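Local structure of putative decarboxylase involved in desferrioxamine biosynthesis (Erwinia amylovora, 5O5C) at residues B[143-148]-B[164-169]; B[150-155]-B[340-345]; B[129-132]-B[136-139]; B[172-177]-B[296-301]. The protein probably catalyses the pyridoxal-phosphate-dependent decarboxylation of lysine, a step in desferrioxamine siderophore biosynthesis. All coordinates share one frame; numbering follows the deposited sequence.

How the interactions relate
Interactions 1 and 2 are successive contacts of helix 140-156, first with strand 163-167, outermost of the sheet within this chain, and then with its neighbour 339-343; their centres lie about 9 Å apart, and Ile165 O probably accepts a hydrogen bond from Phe341 N. Interaction 4 belongs to the same sheet, its centre about 12 Å from that of interaction 2, and carries the side chains at the pyridine end of PLP. Interaction 1 leads to the phosphate end through Gly169, and Thr167 OG1 lies 2.8 Å from Ser173 OG of interaction 4. Interaction 3, about 25 Å from interaction 4 between centres, sits at the subunit interface, where the side chain of Ser131 is about 7 Å from a bound PLP.

Interaction 1: residues B[143-148]-B[164-169]; sequences LIEQKV and GIFTSG. With PLP (pyridoxal-5'-phosphate), chain H.
Glu145 carries CG trans to its own backbone N (chi1 168°) and runs on nearly straight, which takes its carboxylate from helix 140-156 to the backbone of strand 163-167. Phe166 turns CG away from its carbonyl carbon (chi1 -86°), and the ring and the acidic chain run antiparallel alongside each other. The glutamate therefore does two things at once. Its OE2 accepts a fairly straight hydrogen bond from Phe166 N at 3.1 Å, the donor lying above the carboxylate plane. Its shaft meanwhile lies obliquely against the ring, with Glu145 CD 3.5 Å and CG 3.6 Å from Phe166 CD1. Ile165 CD1 adds an apolar neighbour 3.4 Å from Glu145 OE2. Less than one turn further along the helix, Val148 brings CG1 to the ring edge, near its plane and 3.8 Å from Phe166 CZ. All this is buried, and a salt bridge from Arg381 to OE2 probably offsets the carboxylate charge. Beyond the strand, Gly169 is the N-cap of helix 170-189, and its C comes within 3.7 Å of PLP O3P; the backbone N atoms of Gly170 and Thr171 bind the cofactor. Strand 163-167 is outermost in the large mixed sheet within this chain: Ile165 and Thr167 pair with strand 339-343, leaving Phe166 N to the glutamate. The axes of residues 143-148 and 164-167 make an angle of 109°; from helix 385-394, Ala385 meets Glu145 while Met388 and Trp389 meet Val148, and helix 170-189 meets Thr167 through Gln172 and Met176.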
loop_
_atom_site.group_PDB
_atom_site.type_symbol
_atom_site.label_atom_id
_atom_site.label_comp_id
_atom_site.label_asym_id
_atom_site.label_seq_id
_atom_site.Cartn_x
_atom_site.Cartn_y
_atom_site.Cartn_z
ATOM N N LEU B 143 -17.859 -4.577 4.764
ATOM C CA LEU B 143 -19.080 -3.822 4.549
ATOM C C LEU B 143 -18.815 -2.350 4.815
ATOM O O LEU B 143 -19.283 -1.492 4.035
ATOM C CB LEU B 143 -20.217 -4.345 5.446
ATOM C CG LEU B 143 -20.544 -5.816 5.318
ATOM C CD1 LEU B 143 -21.555 -6.291 6.329
ATOM C CD2 LEU B 143 -21.069 -6.091 3.929
ATOM N N ILE B 144 -18.045 -2.035 5.866
ATOM C CA ILE B 144 -17.681 -0.639 6.149
ATOM C C ILE B 144 -16.982 -0.001 4.950
ATOM O O ILE B 144 -17.399 1.071 4.474
ATOM C CB ILE B 144 -16.826 -0.463 7.418
ATOM C CG1 ILE B 144 -17.678 -0.580 8.670
ATOM C CG2 ILE B 144 -16.113 0.874 7.428
ATOM C CD1 ILE B 144 -16.850 -0.879 9.902
ATOM N N GLU B 145 -15.978 -0.673 4.401
ATOM C CA GLU B 145 -15.295 -0.086 3.243
ATOM C C GLU B 145 -16.320 0.250 2.116
ATOM O O GLU B 145 -16.230 1.313 1.456
ATOM C CB GLU B 145 -14.175 -0.981 2.715
ATOM C CG GLU B 145 -13.653 -0.518 1.344
ATOM C CD GLU B 145 -12.303 -1.074 0.959
ATOM O OE1 GLU B 145 -11.555 -1.444 1.920
ATOM O OE2 GLU B 145 -12.026 -1.180 -0.294
ATOM N N GLN B 146 -17.239 -0.683 1.875
ATOM C CA GLN B 146 -18.210 -0.508 0.817
ATOM C C GLN B 146 -19.063 0.727 1.036
ATOM O O GLN B 146 -19.313 1.459 0.095
ATOM C CB GLN B 146 -19.118 -1.713 0.644
ATOM C CG GLN B 146 -19.878 -1.639 -0.678
ATOM C CD GLN B 146 -19.003 -1.780 -1.909
ATOM O OE1 GLN B 146 -18.242 -2.743 -2.032
ATOM N NE2 GLN B 146 -19.134 -0.841 -2.857
ATOM N N LYS B 147 -19.464 0.931 2.283
ATOM C CA LYS B 147 -20.116 2.170 2.756
ATOM C C LYS B 147 -19.316 3.418 2.460
ATOM O O LYS B 147 -19.798 4.353 1.834
ATOM C CB LYS B 147 -20.396 2.084 4.278
ATOM C CG LYS B 147 -21.670 2.754 4.715
ATOM C CD LYS B 147 -22.846 1.791 4.678
ATOM C CE LYS B 147 -24.153 2.550 4.809
ATOM N NZ LYS B 147 -25.334 1.654 4.678
ATOM N N VAL B 148 -18.063 3.458 2.882
ATOM C CA VAL B 148 -17.256 4.616 2.527
ATOM C C VAL B 148 -17.123 4.874 1.038
ATOM O O VAL B 148 -17.165 6.015 0.613
ATOM C CB VAL B 148 -15.856 4.636 3.165
ATOM C CG1 VAL B 148 -15.172 5.936 2.828
ATOM C CG2 VAL B 148 -15.960 4.546 4.667
ATOM N N GLY B 164 -15.859 1.068 -6.415
ATOM C CA GLY B 164 -14.426 1.377 -6.209
ATOM C C GLY B 164 -13.734 0.550 -5.168
ATOM O O GLY B 164 -14.309 -0.371 -4.618
ATOM N N ILE B 165 -12.498 0.909 -4.869
ATOM C CA ILE B 165 -11.685 0.121 -3.982
ATOM C C ILE B 165 -10.648 1.022 -3.300
ATOM O O ILE B 165 -10.246 2.031 -3.838
ATOM C CB ILE B 165 -11.050 -1.023 -4.789
ATOM C CG1 ILE B 165 -10.122 -1.851 -3.941
ATOM C CG2 ILE B 165 -10.311 -0.507 -5.996
ATOM C CD1 ILE B 165 -10.828 -2.811 -3.054
ATOM N N PHE B 166 -10.252 0.666 -2.090
ATOM C CA PHE B 166 -9.188 1.373 -1.447
ATOM C C PHE B 166 -7.854 0.744 -1.918
ATOM O O PHE B 166 -7.684 -0.487 -1.958
ATOM C CB PHE B 166 -9.347 1.342 0.048
ATOM C CG PHE B 166 -10.217 2.436 0.609
ATOM C CD1 PHE B 166 -11.597 2.301 0.658
ATOM C CD2 PHE B 166 -9.641 3.583 1.185
ATOM C CE1 PHE B 166 -12.402 3.311 1.179
ATOM C CE2 PHE B 166 -10.443 4.598 1.721
ATOM C CZ PHE B 166 -11.815 4.455 1.733
ATOM N N THR B 167 -6.904 1.618 -2.214
ATOM C CA THR B 167 -5.550 1.264 -2.619
ATOM C C THR B 167 -4.539 1.932 -1.736
ATOM O O THR B 167 -4.912 2.681 -0.870
ATOM C CB THR B 167 -5.269 1.857 -3.973
ATOM O OG1 THR B 167 -5.338 3.267 -3.835
ATOM C CG2 THR B 167 -6.298 1.395 -4.961
ATOM N N SER B 168 -3.241 1.758 -2.038
ATOM C CA SER B 168 -2.194 2.325 -1.214
ATOM C C SER B 168 -2.153 3.797 -1.320
ATOM O O SER B 168 -1.627 4.477 -0.438
ATOM C CB SER B 168 -0.816 1.776 -1.556
ATOM O OG SER B 168 -0.434 1.829 -2.891
ATOM N N GLY B 169 -2.668 4.295 -2.436
ATOM C CA GLY B 169 -2.696 5.694 -2.699
ATOM C C GLY B 169 -2.789 5.933 -4.177
ATOM O O GLY B 169 -3.003 5.010 -5.023
HETATM N N1 PLP H . -2.113 12.446 -8.553
HETATM C C2 PLP H . -1.994 13.718 -8.117
HETATM C C2A PLP H . -2.802 14.817 -8.739
HETATM C C3 PLP H . -1.072 14.002 -7.009
HETATM O O3 PLP H . -0.905 15.275 -6.520
HETATM C C4 PLP H . -0.343 12.836 -6.453
HETATM C C4A PLP H . 0.667 13.003 -5.385
HETATM C C5 PLP H . -0.559 11.502 -7.017
HETATM C C6 PLP H . -1.435 11.388 -8.078
HETATM C C5A PLP H . 0.196 10.317 -6.459
HETATM O O4P PLP H . -0.404 10.105 -5.171
HETATM P P PLP H . 0.123 9.119 -4.005
HETATM O O1P PLP H . 1.338 9.800 -3.461
HETATM O O2P PLP H . -0.991 9.137 -2.989
HETATM O O3P PLP H . 0.411 7.765 -4.549
#

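Interaction 2: residues B[150-155]-B[340-345]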
loop_
_atom_site.group_PDB
_atom_site.type_symbol
_atom_site.label_atom_id
_atom_site.label_comp_id
_atom_site.label_asym_id
_atom_site.label_seq_id
_atom_site.Cartn_x
_atom_site.Cartn_y
_atom_site.Cartn_z
ATOM N N ASP B 150 -19.233 3.830 -1.381
ATOM C CA ASP B 150 -20.561 4.223 -1.901
ATOM C C ASP B 150 -20.853 5.656 -1.523
ATOM O O ASP B 150 -21.309 6.374 -2.353
ATOM C CB ASP B 150 -21.681 3.387 -1.352
ATOM C CG ASP B 150 -21.667 1.920 -1.841
ATOM O OD1 ASP B 150 -21.112 1.534 -2.914
ATOM O OD2 ASP B 150 -22.290 1.156 -1.107
ATOM N N TRP B 151 -20.592 6.053 -0.284
ATOM C CA TRP B 151 -20.700 7.470 0.104
ATOM C C TRP B 151 -19.833 8.392 -0.775
ATOM O O TRP B 151 -20.262 9.487 -1.166
ATOM C CB TRP B 151 -20.331 7.661 1.576
ATOM C CG TRP B 151 -20.285 9.113 2.043
ATOM C CD1 TRP B 151 -21.342 9.835 2.512
ATOM C CD2 TRP B 151 -19.132 9.988 2.124
ATOM N NE1 TRP B 151 -20.939 11.105 2.841
ATOM C CE2 TRP B 151 -19.589 11.230 2.637
ATOM C CE3 TRP B 151 -17.779 9.857 1.785
ATOM C CZ2 TRP B 151 -18.744 12.345 2.826
ATOM C CZ3 TRP B 151 -16.919 10.979 1.974
ATOM C CH2 TRP B 151 -17.422 12.206 2.500
ATOM N N THR B 152 -18.607 7.973 -1.062
ATOM C CA THR B 152 -17.747 8.768 -1.953
ATOM C C THR B 152 -18.357 8.861 -3.339
ATOM O O THR B 152 -18.455 9.927 -3.940
ATOM C CB THR B 152 -16.308 8.219 -1.999
ATOM O OG1 THR B 152 -15.804 8.193 -0.673
ATOM C CG2 THR B 152 -15.472 9.126 -2.774
ATOM N N LEU B 153 -18.793 7.749 -3.853
ATOM C CA LEU B 153 -19.367 7.748 -5.191
ATOM C C LEU B 153 -20.627 8.660 -5.303
ATOM O O LEU B 153 -20.867 9.290 -6.350
ATOM C CB LEU B 153 -19.751 6.359 -5.595
ATOM C CG LEU B 153 -18.634 5.397 -5.965
ATOM C CD1 LEU B 153 -19.277 4.048 -5.911
ATOM C CD2 LEU B 153 -18.050 5.656 -7.347
ATOM N N SER B 154 -21.404 8.707 -4.229
ATOM C CA SER B 154 -22.507 9.661 -4.112
ATOM C C SER B 154 -22.086 11.111 -4.246
ATOM O O SER B 154 -22.837 11.929 -4.793
ATOM C CB SER B 154 -23.229 9.473 -2.793
ATOM O OG SER B 154 -24.378 10.273 -2.746
ATOM N N ARG B 155 -20.888 11.439 -3.777
ATOM C CA ARG B 155 -20.414 12.809 -3.809
ATOM C C ARG B 155 -19.816 13.137 -5.142
ATOM O O ARG B 155 -19.888 14.293 -5.568
ATOM C CB ARG B 155 -19.387 13.001 -2.730
ATOM C CG ARG B 155 -19.953 12.754 -1.348
ATOM C CD ARG B 155 -20.358 14.047 -0.828
ATOM N NE ARG B 155 -20.993 14.027 0.464
ATOM C CZ ARG B 155 -20.999 15.079 1.272
ATOM N NH1 ARG B 155 -20.362 16.196 0.937
ATOM N NH2 ARG B 155 -21.683 15.032 2.390
ATOM N N ALA B 340 -8.274 5.850 -2.610
ATOM C CA ALA B 340 -9.189 4.983 -3.317
ATOM C C ALA B 340 -9.334 5.330 -4.776
ATOM O O ALA B 340 -9.062 6.484 -5.198
ATOM C CB ALA B 340 -10.559 5.012 -2.640
ATOM N N PHE B 341 -9.743 4.295 -5.523
ATOM C CA PHE B 341 -9.930 4.320 -6.986
ATOM C C PHE B 341 -11.386 3.998 -7.336
ATOM O O PHE B 341 -11.939 3.043 -6.823
ATOM C CB PHE B 341 -9.024 3.277 -7.606
ATOM C CG PHE B 341 -9.214 3.125 -9.057
ATOM C CD1 PHE B 341 -8.846 4.129 -9.899
ATOM C CD2 PHE B 341 -9.846 2.005 -9.579
ATOM C CE1 PHE B 341 -9.066 4.049 -11.245
ATOM C CE2 PHE B 341 -10.037 1.891 -10.946
ATOM C CZ PHE B 341 -9.672 2.933 -11.775
ATOM N N PHE B 342 -11.991 4.777 -8.226
ATOM C CA PHE B 342 -13.384 4.646 -8.566
ATOM C C PHE B 342 -13.582 4.438 -10.047
ATOM O O PHE B 342 -12.923 5.096 -10.819
ATOM C CB PHE B 342 -14.149 5.866 -8.129
ATOM C CG PHE B 342 -14.134 6.048 -6.665
ATOM C CD1 PHE B 342 -13.079 6.680 -6.060
ATOM C CD2 PHE B 342 -15.127 5.493 -5.881
ATOM C CE1 PHE B 342 -13.021 6.796 -4.720
ATOM C CE2 PHE B 342 -15.053 5.584 -4.520
ATOM C CZ PHE B 342 -14.002 6.231 -3.933
ATOM N N VAL B 343 -14.531 3.559 -10.405
ATOM C CA VAL B 343 -14.950 3.341 -11.800
ATOM C C VAL B 343 -16.450 3.668 -12.076
ATOM O O VAL B 343 -17.294 3.500 -11.225
ATOM C CB VAL B 343 -14.671 1.925 -12.251
ATOM C CG1 VAL B 343 -13.168 1.710 -12.405
ATOM C CG2 VAL B 343 -15.295 0.880 -11.334
ATOM N N ARG B 344 -16.755 4.119 -13.280
ATOM C CA ARG B 344 -18.121 4.418 -13.665
ATOM C C ARG B 344 -18.924 3.094 -13.768
ATOM O O ARG B 344 -20.043 3.035 -13.335
ATOM C CB ARG B 344 -18.109 5.137 -15.005
ATOM C CG ARG B 344 -19.444 5.608 -15.476
ATOM C CD ARG B 344 -19.376 6.433 -16.762
ATOM N NE ARG B 344 -20.639 7.123 -16.806
ATOM C CZ ARG B 344 -20.848 8.420 -16.662
ATOM N NH1 ARG B 344 -19.851 9.244 -16.459
ATOM N NH2 ARG B 344 -22.072 8.902 -16.680
ATOM N N ASP B 345 -18.281 2.060 -14.303
ATOM C CA ASP B 345 -18.853 0.762 -14.592
ATOM C C ASP B 345 -18.021 -0.370 -14.002
ATOM O O ASP B 345 -16.948 -0.700 -14.501
ATOM C CB ASP B 345 -18.969 0.576 -16.101
ATOM C CG ASP B 345 -19.622 -0.780 -16.480
ATOM O OD1 ASP B 345 -20.396 -1.336 -15.661
ATOM O OD2 ASP B 345 -19.308 -1.292 -17.580
#
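Phe342 reaches from strand 339-343 to Thr152 and Leu153 on helix 140-156, a helix-on-sheet contact within the large PLP-binding domain of an aspartate aminotransferase-type (fold type I) enzyme. The strand runs antiparallel to both of its neighbours in the seven-stranded sheet, 163-167 and 323-327, and Phe342 pairs through its backbone with Val324 of the latter.

Polar interactions lie around the contact and not across it. Thr152 OG1 is hydrogen-bonded to Val148 O, one turn back in the helix, and to Tyr328 OH, so the hydroxyl is engaged away from the ring. Further along the same helix, Asp77 of the second subunit takes a salt bridge from Arg155 NH2 and a hydrogen bond from Trp151 NE1.

Between the two segments the interaction is apolar, and all three side chains that touch are buried. Leu153 crosses the aromatic side chain at a slant, its CD2 only 3.3 Å and its CG 3.5 Å from Phe342 CD2. Thr152 comes in at about a right angle and uses its methyl: with CG2 trans to the backbone N, that carbon lies 3.4 Å from Phe342 CZ, and CB follows at 3.6 Å from the same atom. The two helix residues thus divide the ring between them, Leu153 taking the part near CB and Thr152 the far end. Their territories meet at Phe342 CE2, which lies 3.9 Å from both Thr152 CB and Leu153 CG.

Interaction 3: residues B[129-132]-B[136-139]; sequences NSSV and DQSA
Ser131 comes to the Gln137 amide from above its plane, displaced toward the oxygen: Ser131 CB is 3.5 Å from Gln137 OE1. Both ends of the amide are held by others, OE1 by Asn111 ND2 of the second subunit and NE2 by Thr134 OG1, which fixes its rotation. Ser131 OG turns instead to Asp133 OD1. The flat peptide group after Gln137 supplies the other main acceptor. Gln137 O takes a weak, bent hydrogen bond from Ser131 N at 3.2 Å, and Ser130 CA makes a C-H...O contact with it at 3.5 Å. A water completes the set: Ser130 OG donates to it over 2.7 Å, and it donates to Gln137 O over 2.8 Å. The loop after helix 116-128 thus folds back against the short, weakly bonded helix 135-138, held here by one weak bond and a water bridge, beside the subunit interface. Thr380, a PLP-binding residue whose cofactor lies in the other subunit, touches Ser131, and Tyr94 of the second subunit bonds Ser130 OG. Ser138 adds its CB, 3.6 Å from Ser131 O and 4.0 Å from Val132 CG1. Its OG, placed between backbone N and carbonyl carbon (chi1 55°), bonds Thr134 O and Thr142 OG1.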
loop_
_atom_site.group_PDB
_atom_site.type_symbol
_atom_site.label_atom_id
_atom_site.label_comp_id
_atom_site.label_asym_id
_atom_site.label_seq_id
_atom_site.Cartn_x
_atom_site.Cartn_y
_atom_site.Cartn_z
ATOM N N ASN B 129 -6.193 -5.776 13.335
ATOM C CA ASN B 129 -5.379 -6.156 12.168
ATOM C C ASN B 129 -6.220 -6.938 11.115
ATOM O O ASN B 129 -5.751 -7.918 10.507
ATOM C CB ASN B 129 -4.146 -6.955 12.630
ATOM C CG ASN B 129 -3.107 -7.113 11.562
ATOM O OD1 ASN B 129 -2.717 -6.149 10.895
ATOM N ND2 ASN B 129 -2.671 -8.321 11.367
ATOM N N SER B 130 -7.441 -6.477 10.852
ATOM C CA SER B 130 -8.239 -7.086 9.775
ATOM C C SER B 130 -7.574 -6.909 8.399
ATOM O O SER B 130 -7.046 -5.866 8.109
ATOM C CB SER B 130 -9.637 -6.501 9.711
ATOM O OG SER B 130 -10.366 -6.897 10.834
ATOM N N SER B 131 -7.593 -7.939 7.578
ATOM C CA SER B 131 -7.280 -7.826 6.130
ATOM C C SER B 131 -8.541 -7.791 5.274
ATOM O O SER B 131 -9.273 -8.793 5.216
ATOM C CB SER B 131 -6.422 -9.010 5.689
ATOM O OG SER B 131 -6.133 -8.930 4.295
ATOM N N VAL B 132 -8.792 -6.677 4.580
ATOM C CA VAL B 132 -10.067 -6.449 3.884
ATOM C C VAL B 132 -10.118 -6.920 2.426
ATOM O O VAL B 132 -11.008 -6.527 1.682
ATOM C CB VAL B 132 -10.528 -4.983 3.951
ATOM C CG1 VAL B 132 -10.553 -4.497 5.386
ATOM C CG2 VAL B 132 -9.662 -4.065 3.109
ATOM N N ASP B 136 -13.687 -13.339 4.918
ATOM C CA ASP B 136 -13.226 -14.245 6.000
ATOM C C ASP B 136 -11.955 -13.765 6.758
ATOM O O ASP B 136 -11.480 -14.464 7.636
ATOM C CB ASP B 136 -13.124 -15.673 5.501
ATOM C CG ASP B 136 -12.058 -15.877 4.469
ATOM O OD1 ASP B 136 -11.233 -14.978 4.244
ATOM O OD2 ASP B 136 -12.085 -16.921 3.802
ATOM N N GLN B 137 -11.453 -12.566 6.450
ATOM C CA GLN B 137 -10.379 -11.947 7.230
ATOM C C GLN B 137 -10.821 -10.535 7.769
ATOM O O GLN B 137 -10.073 -9.822 8.461
ATOM C CB GLN B 137 -9.120 -11.841 6.365
ATOM C CG GLN B 137 -8.661 -13.103 5.646
ATOM C CD GLN B 137 -7.574 -12.827 4.634
ATOM O OE1 GLN B 137 -6.462 -12.467 4.986
ATOM N NE2 GLN B 137 -7.903 -12.961 3.369
ATOM N N SER B 138 -12.039 -10.139 7.490
ATOM C CA SER B 138 -12.526 -8.843 7.942
ATOM C C SER B 138 -13.977 -8.712 8.429
ATOM O O SER B 138 -14.279 -7.800 9.160
ATOM C CB SER B 138 -12.270 -7.807 6.846
ATOM O OG SER B 138 -12.860 -8.234 5.632
ATOM N N ALA B 139 -14.879 -9.547 8.007
ATOM C CA ALA B 139 -16.294 -9.318 8.334
ATOM C C ALA B 139 -16.758 -7.875 8.048
ATOM O O ALA B 139 -16.621 -7.415 6.915
ATOM C CB ALA B 139 -16.609 -9.776 9.756
HETATM O O HOH W 1 -11.110 -9.483 11.007
#

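Interaction 4: residues B[172-177]-B[296-301]. With PLP (pyridoxal-5'-phosphate), chain H.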
loop_
_atom_site.group_PDB
_atom_site.type_symbol
_atom_site.label_atom_id
_atom_site.label_comp_id
_atom_site.label_asym_id
_atom_site.label_seq_id
_atom_site.Cartn_x
_atom_site.Cartn_y
_atom_site.Cartn_z
ATOM N N GLN B 172 -1.079 3.993 -7.124
ATOM C CA GLN B 172 -1.687 2.715 -7.478
ATOM C C GLN B 172 -3.081 2.923 -8.088
ATOM O O GLN B 172 -3.468 2.215 -8.995
ATOM C CB GLN B 172 -1.773 1.815 -6.242
ATOM C CG GLN B 172 -2.369 0.458 -6.436
ATOM C CD GLN B 172 -2.670 -0.206 -5.096
ATOM O OE1 GLN B 172 -1.964 -0.016 -4.165
ATOM N NE2 GLN B 172 -3.788 -0.893 -4.994
ATOM N N SER B 173 -3.831 3.915 -7.614
ATOM C CA SER B 173 -5.125 4.237 -8.271
ATOM C C SER B 173 -4.949 4.638 -9.762
ATOM O O SER B 173 -5.720 4.146 -10.658
ATOM C CB SER B 173 -5.820 5.316 -7.468
ATOM O OG SER B 173 -5.902 4.871 -6.091
ATOM N N ASN B 174 -3.924 5.461 -10.029
ATOM C CA ASN B 174 -3.591 5.881 -11.402
ATOM C C ASN B 174 -3.111 4.717 -12.220
ATOM O O ASN B 174 -3.415 4.651 -13.396
ATOM C CB ASN B 174 -2.597 7.034 -11.477
ATOM C CG ASN B 174 -3.219 8.382 -11.142
ATOM O OD1 ASN B 174 -4.449 8.537 -11.144
ATOM N ND2 ASN B 174 -2.377 9.372 -10.887
ATOM N N LEU B 175 -2.410 3.769 -11.601
ATOM C CA LEU B 175 -2.037 2.555 -12.332
ATOM C C LEU B 175 -3.287 1.778 -12.737
ATOM O O LEU B 175 -3.405 1.351 -13.916
ATOM C CB LEU B 175 -1.084 1.685 -11.547
ATOM C CG LEU B 175 -0.779 0.294 -12.113
ATOM C CD1 LEU B 175 -0.238 0.404 -13.511
ATOM C CD2 LEU B 175 0.209 -0.402 -11.188
ATOM N N MET B 176 -4.238 1.669 -11.812
ATOM C CA MET B 176 -5.423 0.859 -12.083
ATOM C C MET B 176 -6.215 1.525 -13.186
ATOM O O MET B 176 -6.738 0.827 -14.064
ATOM C CB MET B 176 -6.305 0.675 -10.840
ATOM C CG MET B 176 -5.710 -0.144 -9.731
ATOM S SD MET B 176 -6.971 -0.238 -8.451
ATOM C CE MET B 176 -6.172 -1.151 -7.138
ATOM N N ALA B 177 -6.240 2.864 -13.176
ATOM C CA ALA B 177 -6.923 3.654 -14.229
ATOM C C ALA B 177 -6.379 3.439 -15.646
ATOM O O ALA B 177 -7.170 3.230 -16.615
ATOM C CB ALA B 177 -6.966 5.139 -13.897
ATOM N N HIS B 296 -10.257 9.528 -17.463
ATOM C CA HIS B 296 -9.851 9.345 -16.102
ATOM C C HIS B 296 -9.678 10.706 -15.443
ATOM O O HIS B 296 -8.979 11.585 -15.960
ATOM C CB HIS B 296 -8.576 8.547 -16.051
ATOM C CG HIS B 296 -7.967 8.524 -14.702
ATOM N ND1 HIS B 296 -8.645 8.029 -13.617
ATOM C CD2 HIS B 296 -6.773 8.971 -14.243
ATOM C CE1 HIS B 296 -7.862 8.088 -12.567
ATOM N NE2 HIS B 296 -6.740 8.706 -12.901
ATOM N N VAL B 297 -10.351 10.907 -14.322
ATOM C CA VAL B 297 -10.127 12.132 -13.545
ATOM C C VAL B 297 -9.160 11.845 -12.412
ATOM O O VAL B 297 -9.457 11.012 -11.559
ATOM C CB VAL B 297 -11.450 12.733 -13.066
ATOM C CG1 VAL B 297 -11.242 13.828 -12.042
ATOM C CG2 VAL B 297 -12.154 13.301 -14.260
ATOM N N ASP B 298 -7.983 12.468 -12.435
ATOM C CA ASP B 298 -7.038 12.391 -11.303
ATOM C C ASP B 298 -7.395 13.479 -10.315
ATOM O O ASP B 298 -7.088 14.642 -10.525
ATOM C CB ASP B 298 -5.601 12.438 -11.771
ATOM C CG ASP B 298 -4.592 12.254 -10.664
ATOM O OD1 ASP B 298 -4.930 12.263 -9.467
ATOM O OD2 ASP B 298 -3.424 12.144 -10.976
ATOM N N ALA B 299 -8.036 13.085 -9.225
ATOM C CA ALA B 299 -8.516 14.025 -8.219
ATOM C C ALA B 299 -7.775 13.906 -6.872
ATOM O O ALA B 299 -8.312 14.173 -5.805
ATOM C CB ALA B 299 -10.001 13.857 -8.048
ATOM N N ALA B 300 -6.522 13.503 -6.918
ATOM C CA ALA B 300 -5.881 13.049 -5.723
ATOM C C ALA B 300 -5.870 14.180 -4.710
ATOM O O ALA B 300 -6.133 13.980 -3.505
ATOM C CB ALA B 300 -4.469 12.547 -6.038
ATOM N N TYR B 301 -5.612 15.374 -5.214
ATOM C CA TYR B 301 -5.600 16.585 -4.425
ATOM C C TYR B 301 -6.991 17.189 -4.425
ATOM O O TYR B 301 -7.535 17.544 -3.371
ATOM C CB TYR B 301 -4.545 17.516 -5.029
ATOM C CG TYR B 301 -4.367 18.916 -4.473
ATOM C CD1 TYR B 301 -4.792 19.289 -3.193
ATOM C CD2 TYR B 301 -3.698 19.858 -5.235
ATOM C CE1 TYR B 301 -4.572 20.580 -2.725
ATOM C CE2 TYR B 301 -3.509 21.156 -4.805
ATOM C CZ TYR B 301 -3.933 21.513 -3.561
ATOM O OH TYR B 301 -3.694 22.811 -3.191
HETATM N N1 PLP H . -2.113 12.446 -8.553
HETATM C C2 PLP H . -1.994 13.718 -8.117
HETATM C C2A PLP H . -2.802 14.817 -8.739
HETATM C C3 PLP H . -1.072 14.002 -7.009
HETATM O O3 PLP H . -0.905 15.275 -6.520
HETATM C C4 PLP H . -0.343 12.836 -6.453
HETATM C C4A PLP H . 0.667 13.003 -5.385
HETATM C C5 PLP H . -0.559 11.502 -7.017
HETATM C C6 PLP H . -1.435 11.388 -8.078
HETATM C C5A PLP H . 0.196 10.317 -6.459
HETATM O O4P PLP H . -0.404 10.105 -5.171
HETATM P P PLP H . 0.123 9.119 -4.005
HETATM O O1P PLP H . 1.338 9.800 -3.461
HETATM O O2P PLP H . -0.991 9.137 -2.989
HETATM O O3P PLP H . 0.411 7.765 -4.549
#
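Asn174 joins a histidine to the aspartate at the pyridine nitrogen, and both of its bonds leave the plane of the acceptor. Its OD1 receives His296 NE2 at 2.9 Å, the donor standing above the carbonyl plane, with OD1 lying near the imidazole plane; amide and imidazole are almost perpendicular, 89° apart. Its ND2 donates to Asp298 OD2 at 3.0 Å, reaching the carboxylate from above. Ser218 OG also binds ND2, so the amide is gripped at both ends and cannot easily flip. Ala177 lays CB over one face of the His296 ring, a CH-pi contact 3.4 Å from the centroid, while Ser323 holds ND1. Helix 170-189 here runs antiparallel to strand 294-299, and that strand delivers the aspartate which, as in other fold type I PLP enzymes, faces the pyridine nitrogen. Asp298 OD2 lies 2.8 Å and OD1 3.0 Å from PLP N1. Asn174 touches both carboxylate and cofactor, its ND2 3.6 Å from PLP C6; His296 stands behind it and probably helps to orient the amide. OD1 of Asp298 also accepts Ala300 N at 3.3 Å, almost in line with the C-O bond, closing an Asx turn. That turn brings Ala300 CB over one face of the pyridine ring, 3.4 Å from PLP C2.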